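Long-range contact in single-stranded DNA-binding protein (Thermoanaerobacter tengcongensis, PDB 4GS3), which is a PriB-like primosomal protein, seen here as its N-terminal oligonucleotide/oligosaccharide-binding (OB) domain, and probably binds single-stranded DNA: residues L30-V42 and D50-E62. Numbering follows the deposited sequence.
Sequences LYGEKFFNFILEV and DYLPITISNRLFE
Strands 33-42 and 50-57 pair as an antiparallel beta hairpin, in register from Phe35 opposite Ser57 to Val42 opposite Asp50, within the curled sheet of an OB-fold domain. Backbone bonds tie the hydrogen-bonded pairs; Leu40 N to Leu52 O, for instance, is 2.8 Å and nearly straight at 173°. Pro53, which has no N-H to give, fits a non-hydrogen-bonded place opposite Ile39.

The face with Phe38, Leu40, Ile54 and Ile56 is mainly apolar, as suits the barrel interior; Asp50, at its far end, is salt-bridged to Arg44. With CG between its backbone N and carbonyl carbon (chi1 67°), the Phe38 ring lies beneath Ile54, whose CB sits over one face, 3.8 Å from the ring centroid, while Ile56 CG2 meets the ring edge. Farther along, Phe61 directs its edge at the face of Phe36 in an offset edge-to-face pair.

On the other face, polar pairs stand among Phe35, Ile39 and Pro53. Thr55 OG1 donates to Asn37 OD1 (2.7 Å), the two side chains lying alongside each other. The extended Glu41 runs beside the Tyr51 ring, and its OE2 accepts from Tyr51 OH (2.9 Å) on its anti lone pair. With alanine in place of this glutamate, the hydroxyl would probably lose its carboxylate partner and the ring one flank, though Phe21 would still meet it. Where strand 33-42 begins, Ser57 OG donates to the anti lone pair of Glu33 OE2 (2.6 Å) and accepts from Arg59 N, an ST turn.

Strands 25-30 and 14-20 flank 33-42 along its length, while 93-105 runs parallel to 50-57, Thr96 OG1 hydrogen-bonded to Thr55 OG1 and Ala99 meeting Ile56.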
ATOM      1  N   LEU A  30      12.502  -0.442  11.361  1.00 30.32           N
ATOM      2  CA  LEU A  30      13.632   0.422  11.094  1.00 32.60           C
ATOM      3  C   LEU A  30      13.894   1.229  12.332  1.00 27.25           C
ATOM      4  O   LEU A  30      13.093   2.135  12.430  1.00 26.86           O
ATOM      5  CB  LEU A  30      13.291   1.486  10.017  1.00 38.34           C
ATOM      6  CG  LEU A  30      14.403   2.545   9.982  1.00 43.79           C
ATOM      7  CD1 LEU A  30      15.609   1.863   9.332  1.00 42.17           C
ATOM      8  CD2 LEU A  30      14.009   3.851   9.334  1.00 50.34           C
ATOM      9  N   TYR A  31      14.935   0.946  13.087  1.00 23.06           N
ATOM     10  CA  TYR A  31      15.127   1.718  14.295  1.00 19.07           C
ATOM     11  C   TYR A  31      13.846   1.882  15.077  1.00 17.25           C
ATOM     12  O   TYR A  31      13.463   2.972  15.540  1.00 17.39           O
ATOM     13  CB  TYR A  31      15.814   3.069  13.904  1.00 18.58           C
ATOM     14  CG  TYR A  31      17.148   2.794  13.257  1.00 19.19           C
ATOM     15  CD1 TYR A  31      17.367   2.828  11.898  1.00 21.39           C
ATOM     16  CD2 TYR A  31      18.278   2.486  14.003  1.00 22.82           C
ATOM     17  CE1 TYR A  31      18.582   2.564  11.313  1.00 23.86           C
ATOM     18  CE2 TYR A  31      19.529   2.203  13.474  1.00 25.43           C
ATOM     19  CZ  TYR A  31      19.662   2.255  12.094  1.00 26.53           C
ATOM     20  OH  TYR A  31      20.866   2.014  11.471  1.00 34.39           O
ATOM     21  N   GLY A  32      13.095   0.786  15.186  1.00 18.06           N
ATOM     22  CA  GLY A  32      11.856   0.748  15.935  1.00 17.97           C
ATOM     23  C   GLY A  32      10.589   1.127  15.174  1.00 17.77           C
ATOM     24  O   GLY A  32       9.496   0.770  15.631  1.00 18.62           O
ATOM     25  N   GLU A  33      10.684   1.819  14.057  1.00 17.65           N
ATOM     26  CA  GLU A  33       9.515   2.076  13.196  1.00 18.20           C
ATOM     27  C   GLU A  33       9.048   0.807  12.514  1.00 18.57           C
ATOM     28  O   GLU A  33       9.809   0.110  11.873  1.00 21.32           O
ATOM     29  CB  GLU A  33       9.924   3.175  12.173  1.00 20.77           C
ATOM     30  CG  GLU A  33       8.747   3.617  11.284  1.00 23.18           C
ATOM     31  CD  GLU A  33       9.048   4.710  10.294  1.00 25.80           C
ATOM     32  OE1 GLU A  33      10.212   5.224  10.207  1.00 30.37           O
ATOM     33  OE2 GLU A  33       8.177   5.201   9.540  1.00 27.04           O
ATOM     34  N   LYS A  34       7.775   0.480  12.586  1.00 18.34           N
ATOM     35  CA  LYS A  34       7.182  -0.750  12.058  1.00 18.23           C
ATOM     36  C   LYS A  34       6.634  -0.492  10.642  1.00 16.93           C
ATOM     37  O   LYS A  34       5.916   0.489  10.409  1.00 19.05           O
ATOM     38  CB  LYS A  34       6.063  -1.256  12.946  1.00 21.36           C
ATOM     39  CG  LYS A  34       6.454  -1.555  14.393  1.00 27.24           C
ATOM     40  CD  LYS A  34       5.199  -1.800  15.238  1.00 34.64           C
ATOM     41  CE  LYS A  34       5.462  -2.590  16.519  1.00 38.94           C
ATOM     42  NZ  LYS A  34       6.191  -1.762  17.527  1.00 44.71           N
ATOM     43  N   PHE A  35       6.971  -1.371   9.717  1.00 16.55           N
ATOM     44  CA  PHE A  35       6.505  -1.373   8.366  1.00 15.48           C
ATOM     45  C   PHE A  35       5.692  -2.649   8.097  1.00 15.33           C
ATOM     46  O   PHE A  35       5.991  -3.739   8.592  1.00 20.14           O
ATOM     47  CB  PHE A  35       7.658  -1.215   7.348  1.00 18.74           C
ATOM     48  CG  PHE A  35       8.275   0.173   7.404  1.00 19.48           C
ATOM     49  CD1 PHE A  35       9.217   0.447   8.400  1.00 22.88           C
ATOM     50  CD2 PHE A  35       7.897   1.151   6.503  1.00 21.00           C
ATOM     51  CE1 PHE A  35       9.779   1.701   8.461  1.00 26.49           C
ATOM     52  CE2 PHE A  35       8.473   2.400   6.600  1.00 23.89           C
ATOM     53  CZ  PHE A  35       9.386   2.683   7.583  1.00 27.61           C
ATOM     54  N   PHE A  36       4.700  -2.448   7.237  1.00 14.01           N
ATOM     55  CA  PHE A  36       3.776  -3.487   6.851  1.00 13.65           C
ATOM     56  C   PHE A  36       3.662  -3.540   5.320  1.00 13.10           C
ATOM     57  O   PHE A  36       3.724  -2.497   4.669  1.00 15.25           O
ATOM     58  CB  PHE A  36       2.412  -3.212   7.407  1.00 14.65           C
ATOM     59  CG  PHE A  36       2.396  -3.206   8.923  1.00 16.09           C
ATOM     60  CD1 PHE A  36       2.795  -2.060   9.595  1.00 18.27           C
ATOM     61  CD2 PHE A  36       2.040  -4.309   9.613  1.00 17.72           C
ATOM     62  CE1 PHE A  36       2.816  -2.039  10.965  1.00 22.48           C
ATOM     63  CE2 PHE A  36       2.018  -4.282  11.017  1.00 23.29           C
ATOM     64  CZ  PHE A  36       2.412  -3.155  11.671  1.00 24.62           C
ATOM     65  N   ASN A  37       3.475  -4.717   4.799  1.00 12.85           N
ATOM     66  CA  ASN A  37       3.197  -4.927   3.396  1.00 12.69           C
ATOM     67  C   ASN A  37       1.774  -5.430   3.226  1.00 11.56           C
ATOM     68  O   ASN A  37       1.272  -6.177   4.074  1.00 13.92           O
ATOM     69  CB  ASN A  37       4.122  -6.048   2.868  1.00 15.42           C
ATOM     70  CG  ASN A  37       5.576  -5.685   2.818  1.00 16.56           C
ATOM     71  OD1 ASN A  37       5.975  -4.593   2.428  1.00 20.43           O
ATOM     72  ND2 ASN A  37       6.411  -6.631   3.194  1.00 22.43           N
ATOM     73  N   PHE A  38       1.122  -5.083   2.116  1.00 10.75           N
ATOM     74  CA  PHE A  38      -0.168  -5.640   1.785  1.00 10.57           C
ATOM     75  C   PHE A  38      -0.366  -5.516   0.275  1.00  9.74           C
ATOM     76  O   PHE A  38       0.314  -4.742  -0.384  1.00 11.18           O
ATOM     77  CB  PHE A  38      -1.313  -4.994   2.550  1.00 11.48           C
ATOM     78  CG  PHE A  38      -1.598  -3.567   2.236  1.00 11.46           C
ATOM     79  CD1 PHE A  38      -0.895  -2.542   2.844  1.00 12.86           C
ATOM     80  CD2 PHE A  38      -2.592  -3.227   1.341  1.00 11.94           C
ATOM     81  CE1 PHE A  38      -1.187  -1.223   2.611  1.00 13.70           C
ATOM     82  CE2 PHE A  38      -2.896  -1.901   1.095  1.00 12.92           C
ATOM     83  CZ  PHE A  38      -2.194  -0.908   1.748  1.00 14.09           C
ATOM     84  N   ILE A  39      -1.353  -6.238  -0.255  1.00  9.86           N
ATOM     85  CA  ILE A  39      -1.722  -6.138  -1.649  1.00  9.28           C
ATOM     86  C   ILE A  39      -2.998  -5.340  -1.805  1.00  9.20           C
ATOM     87  O   ILE A  39      -3.961  -5.543  -1.059  1.00 10.14           O
ATOM     88  CB  ILE A  39      -1.930  -7.560  -2.220  1.00 10.21           C
ATOM     89  CG1 ILE A  39      -0.650  -8.399  -2.072  1.00 11.33           C
ATOM     90  CG2 ILE A  39      -2.428  -7.514  -3.673  1.00 11.16           C
ATOM     91  CD1 ILE A  39       0.584  -7.804  -2.688  1.00 13.40           C
ATOM     92  N   LEU A  40      -2.993  -4.435  -2.777  1.00  9.04           N
ATOM     93  CA  LEU A  40      -4.142  -3.619  -3.135  1.00  9.09           C
ATOM     94  C   LEU A  40      -4.729  -4.150  -4.432  1.00  9.39           C
ATOM     95  O   LEU A  40      -3.991  -4.328  -5.412  1.00 11.00           O
ATOM     96  CB  LEU A  40      -3.697  -2.151  -3.296  1.00  9.81           C
ATOM     97  CG  LEU A  40      -4.833  -1.135  -3.367  1.00 10.02           C
ATOM     98  CD1 LEU A  40      -5.426  -0.916  -1.995  1.00 11.42           C
ATOM     99  CD2 LEU A  40      -4.331   0.163  -3.988  1.00 11.31           C
ATOM    100  N   GLU A  41      -6.045  -4.360  -4.473  1.00  9.55           N
ATOM    101  CA  GLU A  41      -6.749  -4.718  -5.699  1.00  9.93           C
ATOM    102  C   GLU A  41      -7.270  -3.459  -6.354  1.00  9.69           C
ATOM    103  O   GLU A  41      -8.067  -2.718  -5.746  1.00 11.34           O
ATOM    104  CB  GLU A  41      -7.907  -5.671  -5.375  1.00 12.46           C
ATOM    105  CG  GLU A  41      -8.721  -6.112  -6.554  1.00 16.35           C
ATOM    106  CD  GLU A  41      -9.916  -6.950  -6.132  1.00 21.07           C
ATOM    107  OE1 GLU A  41     -10.765  -6.356  -5.430  1.00 27.90           O
ATOM    108  OE2 GLU A  41      -9.955  -8.136  -6.495  1.00 25.26           O
ATOM    109  N   VAL A  42      -6.868  -3.195  -7.579  1.00 10.07           N
ATOM    110  CA  VAL A  42      -7.226  -1.999  -8.289  1.00 10.36           C
ATOM    111  C   VAL A  42      -7.928  -2.367  -9.583  1.00 11.15           C
ATOM    112  O   VAL A  42      -7.314  -2.977 -10.460  1.00 12.23           O
ATOM    113  CB  VAL A  42      -5.986  -1.096  -8.600  1.00 11.09           C
ATOM    114  CG1 VAL A  42      -6.384   0.174  -9.299  1.00 13.15           C
ATOM    115  CG2 VAL A  42      -5.265  -0.781  -7.280  1.00 12.71           C
ATOM    116  N   ASP A  50      -5.806  -5.418 -11.188  1.00 11.55           N
ATOM    117  CA  ASP A  50      -4.382  -5.453 -10.860  1.00 10.68           C
ATOM    118  C   ASP A  50      -4.199  -5.653  -9.378  1.00 10.12           C
ATOM    119  O   ASP A  50      -4.959  -5.092  -8.583  1.00 11.93           O
ATOM    120  CB  ASP A  50      -3.696  -4.175 -11.351  1.00 11.39           C
ATOM    121  CG  ASP A  50      -3.680  -4.126 -12.867  1.00 12.09           C
ATOM    122  OD1 ASP A  50      -3.000  -4.998 -13.462  1.00 13.25           O
ATOM    123  OD2 ASP A  50      -4.334  -3.232 -13.472  1.00 13.71           O
ATOM    124  N   TYR A  51      -3.223  -6.465  -9.011  1.00  9.70           N
ATOM    125  CA  TYR A  51      -2.908  -6.795  -7.646  1.00  9.81           C
ATOM    126  C   TYR A  51      -1.524  -6.226  -7.357  1.00  9.59           C
ATOM    127  O   TYR A  51      -0.519  -6.711  -7.891  1.00 10.85           O
ATOM    128  CB  TYR A  51      -2.924  -8.318  -7.410  1.00 11.00           C
ATOM    129  CG  TYR A  51      -4.340  -8.810  -7.611  1.00 11.86           C
ATOM    130  CD1 TYR A  51      -5.305  -8.540  -6.660  1.00 14.31           C
ATOM    131  CD2 TYR A  51      -4.713  -9.521  -8.723  1.00 15.79           C
ATOM    132  CE1 TYR A  51      -6.602  -8.961  -6.763  1.00 16.22           C
ATOM    133  CE2 TYR A  51      -6.062  -9.941  -8.896  1.00 18.74           C
ATOM    134  CZ  TYR A  51      -6.965  -9.637  -7.907  1.00 17.55           C
ATOM    135  OH  TYR A  51      -8.280 -10.012  -8.017  1.00 24.11           O
ATOM    136  N   LEU A  52      -1.480  -5.160  -6.560  1.00  9.79           N
ATOM    137  CA  LEU A  52      -0.319  -4.307  -6.469  1.00  9.32           C
ATOM    138  C   LEU A  52       0.248  -4.287  -5.061  1.00  9.26           C
ATOM    139  O   LEU A  52      -0.491  -4.206  -4.090  1.00 10.02           O
ATOM    140  CB  LEU A  52      -0.637  -2.889  -6.929  1.00 10.30           C
ATOM    141  CG  LEU A  52      -1.227  -2.840  -8.329  1.00 11.61           C
ATOM    142  CD1 LEU A  52      -1.600  -1.462  -8.751  1.00 13.53           C
ATOM    143  CD2 LEU A  52      -0.292  -3.433  -9.378  1.00 12.47           C
ATOM    144  N   PRO A  53       1.571  -4.355  -4.945  1.00  9.59           N
ATOM    145  CA  PRO A  53       2.221  -4.387  -3.618  1.00  9.93           C
ATOM    146  C   PRO A  53       2.373  -3.007  -3.027  1.00  9.56           C
ATOM    147  O   PRO A  53       2.855  -2.075  -3.684  1.00 10.86           O
ATOM    148  CB  PRO A  53       3.585  -4.954  -3.960  1.00 11.55           C
ATOM    149  CG  PRO A  53       3.876  -4.401  -5.346  1.00 12.03           C
ATOM    150  CD  PRO A  53       2.546  -4.466  -6.032  1.00 10.26           C
ATOM    151  N   ILE A  54       1.958  -2.876  -1.773  1.00  9.56           N
ATOM    152  CA  ILE A  54       2.077  -1.654  -1.017  1.00  9.37           C
ATOM    153  C   ILE A  54       2.942  -1.920   0.235  1.00  9.72           C
ATOM    154  O   ILE A  54       2.816  -2.973   0.858  1.00 11.38           O
ATOM    155  CB  ILE A  54       0.706  -1.114  -0.559  1.00  9.76           C
ATOM    156  CG1 ILE A  54      -0.361  -1.166  -1.660  1.00 10.43           C
ATOM    157  CG2 ILE A  54       0.839   0.274   0.014  1.00 11.93           C
ATOM    158  CD1 ILE A  54      -0.073  -0.374  -2.912  1.00 11.40           C
ATOM    159  N   THR A  55       3.730  -0.939   0.616  1.00  9.94           N
ATOM    160  CA  THR A  55       4.455  -0.921   1.883  1.00 11.07           C
ATOM    161  C   THR A  55       4.092   0.346   2.603  1.00 10.81           C
ATOM    162  O   THR A  55       4.101   1.417   1.984  1.00 12.54           O
ATOM    163  CB  THR A  55       5.960  -1.030   1.675  1.00 12.67           C
ATOM    164  OG1 THR A  55       6.249  -2.287   1.046  1.00 14.14           O
ATOM    165  CG2 THR A  55       6.745  -0.873   2.987  1.00 17.02           C
ATOM    166  N   ILE A  56       3.779   0.238   3.881  1.00 11.86           N
ATOM    167  CA  ILE A  56       3.386   1.388   4.633  1.00 12.46           C
ATOM    168  C   ILE A  56       3.933   1.329   6.040  1.00 12.70           C
ATOM    169  O   ILE A  56       3.955   0.286   6.704  1.00 14.91           O
ATOM    170  CB  ILE A  56       1.844   1.475   4.616  1.00 15.28           C
ATOM    171  CG1 ILE A  56       1.381   2.798   5.204  1.00 16.78           C
ATOM    172  CG2 ILE A  56       1.162   0.285   5.310  1.00 17.57           C
ATOM    173  CD1 ILE A  56      -0.032   3.177   4.722  1.00 19.92           C
ATOM    174  N   SER A  57       4.360   2.499   6.515  1.00 13.78           N
ATOM    175  CA  SER A  57       4.768   2.711   7.889  1.00 15.85           C
ATOM    176  C   SER A  57       3.553   2.832   8.794  1.00 16.01           C
ATOM    177  O   SER A  57       2.565   3.441   8.429  1.00 17.23           O
ATOM    178  CB  SER A  57       5.511   4.021   8.010  1.00 19.23           C
ATOM    179  OG  SER A  57       5.760   4.294   9.377  1.00 21.43           O
ATOM    180  N   ASN A  58       3.657   2.296  10.000  1.00 19.03           N
ATOM    181  CA  ASN A  58       2.501   2.505  10.881  1.00 26.09           C
ATOM    182  C   ASN A  58       2.422   3.958  11.328  1.00 25.54           C
ATOM    183  O   ASN A  58       1.356   4.286  11.810  1.00 31.64           O
ATOM    184  CB  ASN A  58       2.427   1.597  12.084  1.00 33.04           C
ATOM    185  CG  ASN A  58       3.496   1.829  13.100  1.00 35.28           C
ATOM    186  OD1 ASN A  58       4.509   2.433  12.779  1.00 37.87           O
ATOM    187  ND2 ASN A  58       3.292   1.346  14.294  1.00 47.62           N
ATOM    188  N   ARG A  59       3.377   4.800  11.060  1.00 23.78           N
ATOM    189  CA  ARG A  59       3.146   6.240  11.247  1.00 25.67           C
ATOM    190  C   ARG A  59       2.027   6.772  10.383  1.00 24.78           C
ATOM    191  O   ARG A  59       1.427   7.752  10.723  1.00 29.89           O
ATOM    192  CB  ARG A  59       4.359   7.099  10.889  1.00 31.02           C
ATOM    193  CG  ARG A  59       5.700   6.578  11.255  1.00 37.45           C
ATOM    194  CD  ARG A  59       6.750   7.636  11.476  1.00 38.15           C
ATOM    195  NE  ARG A  59       6.920   7.578  12.902  1.00 44.25           N
ATOM    196  CZ  ARG A  59       6.400   8.448  13.762  1.00 45.60           C
ATOM    197  NH1 ARG A  59       6.511   8.212  15.055  1.00 39.00           N
ATOM    198  NH2 ARG A  59       5.744   9.515  13.316  1.00 51.98           N
ATOM    199  N   LEU A  60       1.794   6.193   9.213  1.00 20.02           N
ATOM    200  CA  LEU A  60       0.849   6.836   8.303  1.00 22.40           C
ATOM    201  C   LEU A  60      -0.605   6.496   8.364  1.00 26.91           C
ATOM    202  O   LEU A  60      -1.455   7.048   7.655  1.00 32.49           O
ATOM    203  CB  LEU A  60       1.209   6.382   6.868  1.00 24.51           C
ATOM    204  CG  LEU A  60       2.306   7.201   6.256  1.00 28.15           C
ATOM    205  CD1 LEU A  60       2.488   6.672   4.831  1.00 35.49           C
ATOM    206  CD2 LEU A  60       2.075   8.703   6.196  1.00 31.25           C
ATOM    207  N   PHE A  61      -0.815   5.444   9.157  1.00 30.41           N
ATOM    208  CA  PHE A  61      -2.238   5.001   9.161  1.00 34.40           C
ATOM    209  C   PHE A  61      -2.678   4.979  10.609  1.00 37.81           C
ATOM    210  O   PHE A  61      -3.698   4.357  10.947  1.00 37.99           O
ATOM    211  CB  PHE A  61      -2.450   3.716   8.392  1.00 35.08           C
ATOM    212  CG  PHE A  61      -1.827   2.427   8.910  1.00 36.38           C
ATOM    213  CD1 PHE A  61      -0.544   2.018   8.548  1.00 33.56           C
ATOM    214  CD2 PHE A  61      -2.554   1.615   9.780  1.00 38.24           C
ATOM    215  CE1 PHE A  61       0.011   0.839   9.003  1.00 34.42           C
ATOM    216  CE2 PHE A  61      -1.993   0.441  10.247  1.00 37.87           C
ATOM    217  CZ  PHE A  61      -0.706   0.076   9.913  1.00 36.62           C
ATOM    218  N   GLU A  62      -1.942   5.702  11.451  1.00 40.89           N
ATOM    219  CA  GLU A  62      -2.514   5.984  12.749  1.00 46.04           C
ATOM    220  C   GLU A  62      -3.896   6.604  12.558  1.00 46.63           C
ATOM    221  O   GLU A  62      -4.116   7.474  11.719  1.00 56.88           O
ATOM    222  CB  GLU A  62      -1.664   6.954  13.555  1.00 51.50           C
ATOM    223  CG  GLU A  62      -1.894   6.614  15.034  1.00 54.27           C
ATOM    224  CD  GLU A  62      -0.815   5.639  15.510  1.00 59.10           C
ATOM    225  OE1 GLU A  62       0.243   6.168  15.905  1.00 66.67           O
ATOM    226  OE2 GLU A  62      -1.017   4.407  15.479  1.00 70.05           O
TER
HETATM  227  O   HOH W   1      -5.692  -1.253 -12.306  1.00 12.74           O